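Local coordinates for GGDEF and EAL domain-containing protein (Vibrio cholerae O1 str. 2010EL-1786, PDB 6PWK), which probably serves as a c-di-GMP receptor that regulates large adhesins, and so cell adhesion and biofilm formation, in Vibrio cholerae, at residues A[200-205]-A[219-224]; A[48-53]-A[135-140]; A[372-377]-A[403-408]. All blocks are in the same frame, centred on the assembly; numbering follows the deposited sequence.

Contact 1: residues A[200-205]-A[219-224]; sequences FTFRYQ and VFSAFE. With C2E (9,9'-[(2R,3R,3aS,5S,7aR,9R,10R,10aS,12S,14aR)-3,5,10,12-tetrahydroxy-5,12-dioxidooctahydro-2H,7H-difuro[3,2-d:3',2'-j][1,3,7,9,2,8]tetraoxadiphosphacyclododecine-2,9-diyl]bis(2-amino-1,9-dihydro-6H-purin-6-one)), chain C.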
loop_
_atom_site.group_PDB
_atom_site.type_symbol
_atom_site.label_atom_id
_atom_site.label_comp_id
_atom_site.label_asym_id
_atom_site.label_seq_id
_atom_site.Cartn_x
_atom_site.Cartn_y
_atom_site.Cartn_z
ATOM N N PHE A 200 -23.426 -15.033 14.128
ATOM C CA PHE A 200 -23.187 -15.600 12.811
ATOM C C PHE A 200 -23.927 -16.916 12.623
ATOM O O PHE A 200 -24.052 -17.719 13.552
ATOM C CB PHE A 200 -21.687 -15.812 12.590
ATOM C CG PHE A 200 -20.982 -14.602 12.053
ATOM C CD1 PHE A 200 -20.641 -13.551 12.888
ATOM C CD2 PHE A 200 -20.659 -14.515 10.710
ATOM C CE1 PHE A 200 -19.993 -12.436 12.391
ATOM C CE2 PHE A 200 -20.012 -13.404 10.209
ATOM C CZ PHE A 200 -19.678 -12.363 11.050
ATOM N N THR A 201 -24.424 -17.125 11.407
ATOM C CA THR A 201 -24.989 -18.393 10.971
ATOM C C THR A 201 -24.208 -18.882 9.759
ATOM O O THR A 201 -23.628 -18.084 9.015
ATOM C CB THR A 201 -26.476 -18.261 10.620
ATOM O OG1 THR A 201 -26.629 -17.355 9.520
ATOM C CG2 THR A 201 -27.264 -17.739 11.813
ATOM N N PHE A 202 -24.194 -20.198 9.560
ATOM C CA PHE A 202 -23.385 -20.802 8.513
ATOM C C PHE A 202 -24.205 -21.799 7.710
ATOM O O PHE A 202 -25.029 -22.533 8.264
ATOM C CB PHE A 202 -22.150 -21.495 9.097
ATOM C CG PHE A 202 -21.228 -20.564 9.827
ATOM C CD1 PHE A 202 -20.262 -19.850 9.141
ATOM C CD2 PHE A 202 -21.334 -20.398 11.197
ATOM C CE1 PHE A 202 -19.415 -18.991 9.807
ATOM C CE2 PHE A 202 -20.489 -19.539 11.871
ATOM C CZ PHE A 202 -19.528 -18.835 11.174
ATOM N N ARG A 203 -23.970 -21.815 6.401
ATOM C CA ARG A 203 -24.603 -22.739 5.476
ATOM C C ARG A 203 -23.530 -23.558 4.772
ATOM O O ARG A 203 -22.441 -23.055 4.484
ATOM C CB ARG A 203 -25.460 -21.990 4.446
ATOM C CG ARG A 203 -26.672 -21.292 5.043
ATOM C CD ARG A 203 -27.256 -20.252 4.095
ATOM N NE ARG A 203 -27.243 -20.687 2.701
ATOM C CZ ARG A 203 -26.652 -20.016 1.717
ATOM N NH1 ARG A 203 -26.032 -18.869 1.971
ATOM N NH2 ARG A 203 -26.690 -20.484 0.477
ATOM N N TYR A 204 -23.839 -24.824 4.504
ATOM C CA TYR A 204 -22.901 -25.750 3.874
ATOM C C TYR A 204 -23.534 -26.282 2.595
ATOM O O TYR A 204 -24.510 -27.038 2.650
ATOM C CB TYR A 204 -22.536 -26.895 4.819
ATOM C CG TYR A 204 -21.975 -26.456 6.157
ATOM C CD1 TYR A 204 -22.817 -26.122 7.211
ATOM C CD2 TYR A 204 -20.604 -26.389 6.372
ATOM C CE1 TYR A 204 -22.312 -25.725 8.435
ATOM C CE2 TYR A 204 -20.089 -25.993 7.594
ATOM C CZ TYR A 204 -20.947 -25.663 8.621
ATOM O OH TYR A 204 -20.438 -25.269 9.837
ATOM N N GLN A 205 -22.979 -25.899 1.448
ATOM C CA GLN A 205 -23.460 -26.347 0.147
ATOM C C GLN A 205 -22.470 -27.354 -0.423
ATOM O O GLN A 205 -21.288 -27.039 -0.595
ATOM C CB GLN A 205 -23.645 -25.172 -0.812
ATOM C CG GLN A 205 -24.407 -25.533 -2.077
ATOM C CD GLN A 205 -24.561 -24.362 -3.025
ATOM O OE1 GLN A 205 -23.603 -23.639 -3.300
ATOM N NE2 GLN A 205 -25.774 -24.165 -3.528
ATOM N N VAL A 219 -18.573 -23.189 2.625
ATOM C CA VAL A 219 -19.141 -22.523 3.790
ATOM C C VAL A 219 -19.547 -21.109 3.401
ATOM O O VAL A 219 -18.741 -20.352 2.843
ATOM C CB VAL A 219 -18.144 -22.508 4.960
ATOM C CG1 VAL A 219 -18.706 -21.719 6.129
ATOM C CG2 VAL A 219 -17.803 -23.930 5.382
ATOM N N PHE A 220 -20.794 -20.750 3.694
ATOM C CA PHE A 220 -21.307 -19.403 3.478
ATOM C C PHE A 220 -21.634 -18.778 4.824
ATOM O O PHE A 220 -22.319 -19.393 5.648
ATOM C CB PHE A 220 -22.549 -19.422 2.584
ATOM C CG PHE A 220 -22.280 -19.912 1.195
ATOM C CD1 PHE A 220 -21.142 -19.511 0.517
ATOM C CD2 PHE A 220 -23.157 -20.784 0.572
ATOM C CE1 PHE A 220 -20.887 -19.962 -0.758
ATOM C CE2 PHE A 220 -22.906 -21.241 -0.706
ATOM C CZ PHE A 220 -21.767 -20.829 -1.373
ATOM N N SER A 221 -21.144 -17.563 5.044
ATOM C CA SER A 221 -21.299 -16.883 6.320
ATOM C C SER A 221 -22.370 -15.805 6.228
ATOM O O SER A 221 -22.461 -15.082 5.232
ATOM C CB SER A 221 -19.974 -16.265 6.775
ATOM O OG SER A 221 -18.979 -17.261 6.946
ATOM N N ALA A 222 -23.182 -15.712 7.278
ATOM C CA ALA A 222 -24.165 -14.652 7.431
ATOM C C ALA A 222 -24.354 -14.397 8.919
ATOM O O ALA A 222 -23.945 -15.200 9.760
ATOM C CB ALA A 222 -25.499 -15.016 6.767
ATOM N N PHE A 223 -24.971 -13.263 9.240
ATOM C CA PHE A 223 -25.292 -12.964 10.627
ATOM C C PHE A 223 -26.615 -12.217 10.681
ATOM O O PHE A 223 -27.077 -11.655 9.685
ATOM C CB PHE A 223 -24.180 -12.157 11.315
ATOM C CG PHE A 223 -24.032 -10.753 10.799
ATOM C CD1 PHE A 223 -24.736 -9.708 11.377
ATOM C CD2 PHE A 223 -23.175 -10.476 9.748
ATOM C CE1 PHE A 223 -24.595 -8.415 10.909
ATOM C CE2 PHE A 223 -23.029 -9.185 9.276
ATOM C CZ PHE A 223 -23.741 -8.154 9.857
ATOM N N GLU A 224 -27.218 -12.215 11.867
ATOM C CA GLU A 224 -28.531 -11.619 12.067
ATOM C C GLU A 224 -28.510 -10.727 13.301
ATOM O O GLU A 224 -27.985 -11.117 14.348
ATOM C CB GLU A 224 -29.609 -12.702 12.200
ATOM C CG GLU A 224 -29.783 -13.530 10.936
ATOM C CD GLU A 224 -30.893 -14.555 11.039
ATOM O OE1 GLU A 224 -30.915 -15.485 10.207
ATOM O OE2 GLU A 224 -31.742 -14.433 11.945
HETATM P P1 C2E C . -19.552 -17.157 -3.803
HETATM O O2P C2E C . -18.190 -17.776 -3.645
HETATM O O1P C2E C . -19.823 -17.184 -5.281
HETATM O "O5'" C2E C . -20.726 -18.093 -3.149
HETATM C "C5'" C2E C . -21.808 -18.440 -3.948
HETATM C "C4'" C2E C . -22.941 -17.426 -3.627
HETATM O "O4'" C2E C . -23.958 -17.617 -4.414
HETATM C "C3'" C2E C . -23.518 -17.671 -2.221
HETATM O "O3'" C2E C . -24.249 -16.587 -1.908
HETATM C "C2'" C2E C . -24.481 -18.832 -2.509
HETATM O "O2'" C2E C . -25.463 -18.973 -1.396
HETATM C "C1'" C2E C . -25.107 -18.334 -3.538
HETATM N N9 C2E C . -25.790 -19.185 -4.478
HETATM C C8 C2E C . -25.254 -20.378 -4.122
HETATM N N7 C2E C . -25.801 -21.310 -4.944
HETATM C C5 C2E C . -26.635 -20.706 -5.783
HETATM C C6 C2E C . -27.537 -21.186 -6.933
HETATM O O6 C2E C . -27.601 -22.329 -7.239
HETATM N N1 C2E C . -28.329 -20.240 -7.658
HETATM C C2 C2E C . -28.301 -18.836 -7.340
HETATM N N2 C2E C . -29.086 -17.827 -8.046
HETATM N N3 C2E C . -27.435 -18.415 -6.250
HETATM C C4 C2E C . -26.612 -19.389 -5.489
HETATM P P11 C2E C . -23.857 -15.953 -0.425
HETATM O O21 C2E C . -24.181 -16.768 0.798
HETATM O O11 C2E C . -24.662 -14.687 -0.285
HETATM O O5A C2E C . -22.270 -15.555 -0.648
HETATM C C5A C2E C . -22.112 -14.428 -1.465
HETATM C C4A C2E C . -20.686 -14.056 -1.537
HETATM O O4A C2E C . -20.289 -13.620 -0.372
HETATM C C3A C2E C . -19.744 -15.401 -1.909
HETATM O O3A C2E C . -19.618 -15.551 -3.400
HETATM C C2A C2E C . -18.646 -15.186 -1.411
HETATM O O2A C2E C . -17.766 -14.450 -2.388
HETATM C C1A C2E C . -18.953 -14.274 -0.101
HETATM N N91 C2E C . -18.989 -15.019 0.980
HETATM C C81 C2E C . -19.981 -15.786 1.458
HETATM N N71 C2E C . -19.515 -16.340 2.593
HETATM C C51 C2E C . -18.270 -15.917 2.794
HETATM C C61 C2E C . -17.256 -16.202 3.895
HETATM O O61 C2E C . -17.564 -16.930 4.770
HETATM N N11 C2E C . -15.956 -15.604 3.870
HETATM C C21 C2E C . -15.594 -14.719 2.799
HETATM N N21 C2E C . -14.272 -14.112 2.778
HETATM N N31 C2E C . -16.575 -14.454 1.746
HETATM C C41 C2E C . -17.930 -15.083 1.780
#

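Contact 2: residues A[48-53]-A[135-140]; sequences AILQAE and LSLGVV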
loop_
_atom_site.group_PDB
_atom_site.type_symbol
_atom_site.label_atom_id
_atom_site.label_comp_id
_atom_site.label_asym_id
_atom_site.label_seq_id
_atom_site.Cartn_x
_atom_site.Cartn_y
_atom_site.Cartn_z
ATOM N N ALA A 48 -25.400 9.063 -9.390
ATOM C CA ALA A 48 -24.710 7.874 -9.869
ATOM C C ALA A 48 -23.216 7.991 -9.613
ATOM O O ALA A 48 -22.667 9.093 -9.532
ATOM C CB ALA A 48 -24.963 7.638 -11.364
ATOM N N ILE A 49 -22.563 6.835 -9.491
ATOM C CA ILE A 49 -21.121 6.756 -9.303
ATOM C C ILE A 49 -20.573 5.675 -10.229
ATOM O O ILE A 49 -21.148 4.585 -10.333
ATOM C CB ILE A 49 -20.740 6.470 -7.835
ATOM C CG1 ILE A 49 -19.221 6.499 -7.658
ATOM C CG2 ILE A 49 -21.314 5.139 -7.360
ATOM C CD1 ILE A 49 -18.775 6.320 -6.225
ATOM N N LEU A 50 -19.478 5.987 -10.913
ATOM C CA LEU A 50 -18.828 5.070 -11.838
ATOM C C LEU A 50 -17.386 4.885 -11.399
ATOM O O LEU A 50 -16.642 5.863 -11.282
ATOM C CB LEU A 50 -18.885 5.607 -13.271
ATOM C CG LEU A 50 -18.054 4.844 -14.304
ATOM C CD1 LEU A 50 -18.659 3.477 -14.567
ATOM C CD2 LEU A 50 -17.920 5.638 -15.596
ATOM N N GLN A 51 -16.988 3.638 -11.161
ATOM C CA GLN A 51 -15.627 3.320 -10.749
ATOM C C GLN A 51 -14.892 2.624 -11.885
ATOM O O GLN A 51 -15.373 1.620 -12.421
ATOM C CB GLN A 51 -15.609 2.437 -9.503
ATOM C CG GLN A 51 -14.210 1.967 -9.144
ATOM C CD GLN A 51 -14.159 1.211 -7.838
ATOM O OE1 GLN A 51 -15.161 1.100 -7.133
ATOM N NE2 GLN A 51 -12.987 0.684 -7.507
ATOM N N ALA A 52 -13.723 3.156 -12.238
ATOM C CA ALA A 52 -12.898 2.601 -13.309
ATOM C C ALA A 52 -11.723 1.861 -12.677
ATOM O O ALA A 52 -10.627 2.396 -12.509
ATOM C CB ALA A 52 -12.434 3.704 -14.255
ATOM N N GLU A 53 -11.970 0.599 -12.318
ATOM C CA GLU A 53 -10.910 -0.226 -11.751
ATOM C C GLU A 53 -9.833 -0.537 -12.783
ATOM O O GLU A 53 -8.666 -0.730 -12.422
ATOM C CB GLU A 53 -11.502 -1.517 -11.178
ATOM C CG GLU A 53 -10.490 -2.477 -10.558
ATOM C CD GLU A 53 -10.009 -2.042 -9.183
ATOM O OE1 GLU A 53 -10.334 -0.915 -8.754
ATOM O OE2 GLU A 53 -9.305 -2.837 -8.524
ATOM N N LEU A 135 -15.440 -2.310 -15.109
ATOM C CA LEU A 135 -15.892 -1.159 -14.342
ATOM C C LEU A 135 -17.118 -1.562 -13.535
ATOM O O LEU A 135 -17.618 -2.685 -13.642
ATOM C CB LEU A 135 -16.195 0.027 -15.261
ATOM C CG LEU A 135 -17.236 -0.253 -16.347
ATOM C CD1 LEU A 135 -18.643 0.137 -15.909
ATOM C CD2 LEU A 135 -16.860 0.451 -17.628
ATOM N N SER A 136 -17.604 -0.624 -12.727
ATOM C CA SER A 136 -18.812 -0.823 -11.944
ATOM C C SER A 136 -19.563 0.495 -11.850
ATOM O O SER A 136 -18.955 1.553 -11.665
ATOM C CB SER A 136 -18.491 -1.357 -10.546
ATOM O OG SER A 136 -17.767 -2.570 -10.632
ATOM N N LEU A 137 -20.883 0.424 -11.984
ATOM C CA LEU A 137 -21.737 1.606 -11.990
ATOM C C LEU A 137 -22.837 1.423 -10.957
ATOM O O LEU A 137 -23.602 0.457 -11.026
ATOM C CB LEU A 137 -22.337 1.847 -13.377
ATOM C CG LEU A 137 -23.249 3.068 -13.508
ATOM C CD1 LEU A 137 -22.461 4.353 -13.306
ATOM C CD2 LEU A 137 -23.952 3.074 -14.855
ATOM N N GLY A 138 -22.909 2.343 -10.002
ATOM C CA GLY A 138 -23.980 2.377 -9.023
ATOM C C GLY A 138 -24.815 3.633 -9.221
ATOM O O GLY A 138 -24.273 4.731 -9.365
ATOM N N VAL A 139 -26.132 3.451 -9.244
ATOM C CA VAL A 139 -27.071 4.547 -9.449
ATOM C C VAL A 139 -28.135 4.483 -8.362
ATOM O O VAL A 139 -28.595 3.396 -7.992
ATOM C CB VAL A 139 -27.710 4.503 -10.856
ATOM C CG1 VAL A 139 -26.637 4.542 -11.934
ATOM C CG2 VAL A 139 -28.562 3.264 -11.029
ATOM N N VAL A 140 -28.501 5.644 -7.821
ATOM C CA VAL A 140 -29.596 5.743 -6.862
ATOM C C VAL A 140 -30.521 6.872 -7.290
ATOM O O VAL A 140 -30.071 7.894 -7.822
ATOM C CB VAL A 140 -29.104 5.946 -5.406
ATOM C CG1 VAL A 140 -27.639 5.570 -5.255
ATOM C CG2 VAL A 140 -29.372 7.363 -4.905
#

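Contact 3: residues A[372-377]-A[403-408]; sequences TLTSIS and EHFIEV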
loop_
_atom_site.group_PDB
_atom_site.type_symbol
_atom_site.label_atom_id
_atom_site.label_comp_id
_atom_site.label_asym_id
_atom_site.label_seq_id
_atom_site.Cartn_x
_atom_site.Cartn_y
_atom_site.Cartn_z
ATOM N N THR A 372 -15.010 -20.461 -24.824
ATOM C CA THR A 372 -14.136 -20.179 -23.689
ATOM C C THR A 372 -14.329 -21.206 -22.580
ATOM O O THR A 372 -13.363 -21.609 -21.921
ATOM C CB THR A 372 -14.401 -18.762 -23.169
ATOM O OG1 THR A 372 -13.904 -17.805 -24.112
ATOM C CG2 THR A 372 -13.731 -18.535 -21.820
ATOM N N LEU A 373 -15.569 -21.659 -22.376
ATOM C CA LEU A 373 -15.847 -22.605 -21.300
ATOM C C LEU A 373 -15.145 -23.938 -21.531
ATOM O O LEU A 373 -14.586 -24.521 -20.594
ATOM C CB LEU A 373 -17.356 -22.806 -21.161
ATOM C CG LEU A 373 -17.827 -23.815 -20.112
ATOM C CD1 LEU A 373 -17.269 -23.476 -18.741
ATOM C CD2 LEU A 373 -19.346 -23.867 -20.077
ATOM N N THR A 374 -15.159 -24.438 -22.770
ATOM C CA THR A 374 -14.484 -25.700 -23.058
ATOM C C THR A 374 -12.973 -25.559 -22.934
ATOM O O THR A 374 -12.298 -26.461 -22.425
ATOM C CB THR A 374 -14.846 -26.200 -24.458
ATOM O OG1 THR A 374 -16.246 -26.015 -24.697
ATOM C CG2 THR A 374 -14.507 -27.678 -24.595
ATOM N N SER A 375 -12.427 -24.429 -23.393
ATOM C CA SER A 375 -10.980 -24.242 -23.399
ATOM C C SER A 375 -10.415 -24.241 -21.984
ATOM O O SER A 375 -9.408 -24.901 -21.704
ATOM C CB SER A 375 -10.625 -22.944 -24.122
ATOM O OG SER A 375 -9.228 -22.708 -24.098
ATOM N N ILE A 376 -11.051 -23.500 -21.073
ATOM C CA ILE A 376 -10.575 -23.470 -19.696
ATOM C C ILE A 376 -10.880 -24.776 -18.972
ATOM O O ILE A 376 -10.268 -25.065 -17.939
ATOM C CB ILE A 376 -11.173 -22.269 -18.940
ATOM C CG1 ILE A 376 -12.674 -22.459 -18.712
ATOM C CG2 ILE A 376 -10.913 -20.977 -19.699
ATOM C CD1 ILE A 376 -13.314 -21.331 -17.927
ATOM N N SER A 377 -11.810 -25.578 -19.494
ATOM C CA SER A 377 -12.121 -26.860 -18.871
ATOM C C SER A 377 -11.031 -27.884 -19.159
ATOM O O SER A 377 -10.594 -28.612 -18.259
ATOM C CB SER A 377 -13.477 -27.364 -19.363
ATOM O OG SER A 377 -14.475 -26.369 -19.215
ATOM N N GLU A 403 -21.977 -31.064 -21.358
ATOM C CA GLU A 403 -21.245 -31.170 -22.615
ATOM C C GLU A 403 -19.816 -30.654 -22.520
ATOM O O GLU A 403 -19.063 -30.798 -23.488
ATOM C CB GLU A 403 -21.992 -30.424 -23.720
ATOM C CG GLU A 403 -23.388 -30.952 -23.981
ATOM C CD GLU A 403 -24.123 -30.157 -25.039
ATOM O OE1 GLU A 403 -23.501 -29.262 -25.647
ATOM O OE2 GLU A 403 -25.321 -30.429 -25.260
ATOM N N HIS A 404 -19.424 -30.065 -21.389
ATOM C CA HIS A 404 -18.075 -29.548 -21.199
ATOM C C HIS A 404 -17.282 -30.360 -20.179
ATOM O O HIS A 404 -16.342 -29.832 -19.577
ATOM C CB HIS A 404 -18.131 -28.077 -20.790
ATOM C CG HIS A 404 -18.700 -27.182 -21.846
ATOM N ND1 HIS A 404 -19.993 -27.305 -22.308
ATOM C CD2 HIS A 404 -18.149 -26.159 -22.538
ATOM C CE1 HIS A 404 -20.214 -26.392 -23.237
ATOM N NE2 HIS A 404 -19.111 -25.684 -23.396
ATOM N N PHE A 405 -17.637 -31.632 -19.998
ATOM C CA PHE A 405 -16.979 -32.574 -19.086
ATOM C C PHE A 405 -16.570 -31.918 -17.765
ATOM O O PHE A 405 -15.411 -31.938 -17.356
ATOM C CB PHE A 405 -15.781 -33.260 -19.755
ATOM C CG PHE A 405 -14.932 -32.350 -20.601
ATOM C CD1 PHE A 405 -13.892 -31.623 -20.042
ATOM C CD2 PHE A 405 -15.160 -32.236 -21.964
ATOM C CE1 PHE A 405 -13.112 -30.790 -20.820
ATOM C CE2 PHE A 405 -14.385 -31.406 -22.748
ATOM C CZ PHE A 405 -13.358 -30.682 -22.175
ATOM N N ILE A 406 -17.562 -31.345 -17.085
ATOM C CA ILE A 406 -17.357 -30.821 -15.738
ATOM C C ILE A 406 -17.500 -31.968 -14.746
ATOM O O ILE A 406 -18.455 -32.749 -14.819
ATOM C CB ILE A 406 -18.352 -29.690 -15.434
ATOM C CG1 ILE A 406 -18.295 -28.624 -16.529
ATOM C CG2 ILE A 406 -18.063 -29.073 -14.073
ATOM C CD1 ILE A 406 -16.925 -28.007 -16.710
ATOM N N GLU A 407 -16.551 -32.073 -13.813
ATOM C CA GLU A 407 -16.511 -33.234 -12.932
ATOM C C GLU A 407 -17.561 -33.148 -11.829
ATOM O O GLU A 407 -18.361 -34.075 -11.653
ATOM C CB GLU A 407 -15.109 -33.395 -12.336
ATOM C CG GLU A 407 -14.098 -33.987 -13.310
ATOM C CD GLU A 407 -12.809 -34.417 -12.637
ATOM O OE1 GLU A 407 -12.198 -33.590 -11.927
ATOM O OE2 GLU A 407 -12.411 -35.589 -12.810
ATOM N N VAL A 408 -17.576 -32.050 -11.073
ATOM C CA VAL A 408 -18.491 -31.903 -9.950
ATOM C C VAL A 408 -19.290 -30.616 -10.124
ATOM O O VAL A 408 -18.852 -29.671 -10.790
ATOM C CB VAL A 408 -17.746 -31.929 -8.589
ATOM C CG1 VAL A 408 -16.287 -32.309 -8.784
ATOM C CG2 VAL A 408 -17.861 -30.612 -7.851
#

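Contact 1: residues A[200-205]-A[219-224]
Arg203 and Phe220 face each other in the antiparallel hairpin of strands 200-209 and 214-225, which forms part of the c-di-GMP site of the EAL domain. They are a hydrogen-bonded pair: Arg203 N donates to Phe220 O (3.0 Å) and Phe220 N to Arg203 O. Thr201 and Ala222 repeat this pattern two residues along, with Phe202-Ser221 as the non-hydrogen-bonded pair between.

On the face carrying Arg203 and Phe220, CD2 of Phe220 lies over one face of the Arg203 guanidinium, 3.5 Å from NH2, with the two planes 29° apart. The Arg203 chain bends at chi3 (39°), which places NE. NH2 meets the ribose hydroxyl of the ligand in the plane of the guanidinium, NH2 to O2' 2.7 Å on an almost straight bond, while NH1 donates to phosphate oxygen O21 (3.0 Å). The Phe220 ring carries C3' of the same ribose over its centre and takes Gln205 OE1 at its edge (3.6 Å from CE2). That oxygen is held by Gln410 NE2, so the amide can offer NE2 to guanine N7.

The second guanine is read by Ser221: its backbone N donates to N71, and its OG, beside the backbone N, to O61 (2.6 Å). Phe200 and Phe223 pack on the same face as Ser221, CB of Phe223 sitting over the centre of the Phe200 ring (4.1 Å from the centroid). Helix 184-197 covers both. Val219 CG2 lies alongside Tyr204 CE2 (3.8 Å).

One hairpin thus reaches both guanines, a ribose and a phosphate. The guanidinium would help balance the phosphate charge; with two nitrogens bonded to the nucleotide, its orientation probably depends on the bound ligand.

Contact 2: residues A[48-53]-A[135-140]
Ile49 and Gly138, together with Gln51 and Ser136, are the two hydrogen-bonded pairs that join strands 45-51 and 136-142 antiparallel in the GGDEF domain. Each pair exchanges two backbone bonds: Ile49 N to Gly138 O (2.7 Å) and its return, then Gln51 N to Ser136 O (2.9 Å) and its return. Between them, the CA of Leu50 also comes within 3.5 Å of Ser136 O, a CA-H...O contact at the non-hydrogen-bonded pair Leu50-Leu137.

Apolar side chains fill one face. CB of Ala48 touches CG1 of Val139 (3.6 Å). Leu137 CD1 lies against Leu50 CB (3.8 Å). In Leu50, chi1 (171°) sets CG anti to the backbone N, and CD1 beyond it touches CD1 of Leu135 (3.6 Å); these two leucines cross obliquely. On the other face Ile49 CG2 lies 3.6 Å from the O of Gly138, which has no side chain, and the Ile49 side chain contacts a bound c-di-GMP.

Polar groups are few. Gln51 is extended, its OE1 accepting from Lys163 NZ and its NE2 bonding weakly to Glu53 OE1.

Helix 106-118 packs on the leucine face through Ile116, Ala113 and Ile117, and helix 148-164 on the other through Leu155 and Leu159. Strand 96-102 flanks 45-51 and strand 171-174 flanks 136-142, which places this pair in the middle of the sheet.

Contact 3: residues A[372-377]-A[403-408]
Leu373, on helix 367-382 of the EAL alpha/beta barrel, packs against the imidazole of His404 in the loop that leads from helix 395-402 to strand 408-409, and this is the close part of the contact. Leu373 CG is anti to the backbone N (chi1 178°), and the branch beyond it lays CD2 over one face of the imidazole, 3.7 Å from the ring centroid and offset toward the rim, a CH-pi contact. The two side chains cross at about a right angle. Deeper in, Ser377 OG reaches Ile406 CD1 (3.9 Å), and both Leu373 and Ile406 rest on Leu356 of strand 353-356.

The outer side is looser. Phe405 has a left-handed backbone conformation and is exposed; its CE1 meets Ser377 CB (3.7 Å) and its CZ meets Thr374 CG2 (4.0 Å).

Polar ties run to residues just outside the two segments. His404 NE2 and Thr374 OG1 share the carbonyl oxygen of Lys370, and His404 ND1 bonds more weakly to Phe400 O. If both ring nitrogens donate, a protonated imidazole might be favoured, while apolar packing carries most of the direct contact between helix and loop.

How the contacts relate
Contacts 1 and 2 are buried antiparallel strand pairs, one in each domain: contact 1 in the EAL part, contact 2 in the GGDEF part, with centres about 29 Å apart on opposite sides of the chain's centre. Contact 3 belongs to the EAL domain like contact 1 but is only partly buried, its nearest atoms about 9 Å from it, and joins a helix to a loop. Their chemistry follows place. Contact 1 turns Arg203, Gln205 and Ser221 to c-di-GMP; contact 2 is mainly backbone bonding and aliphatic packing, touching ligand through one isoleucine; contact 3, with the side chain of Ile406 about 14 Å from the nucleotide, relies on side-chain packing.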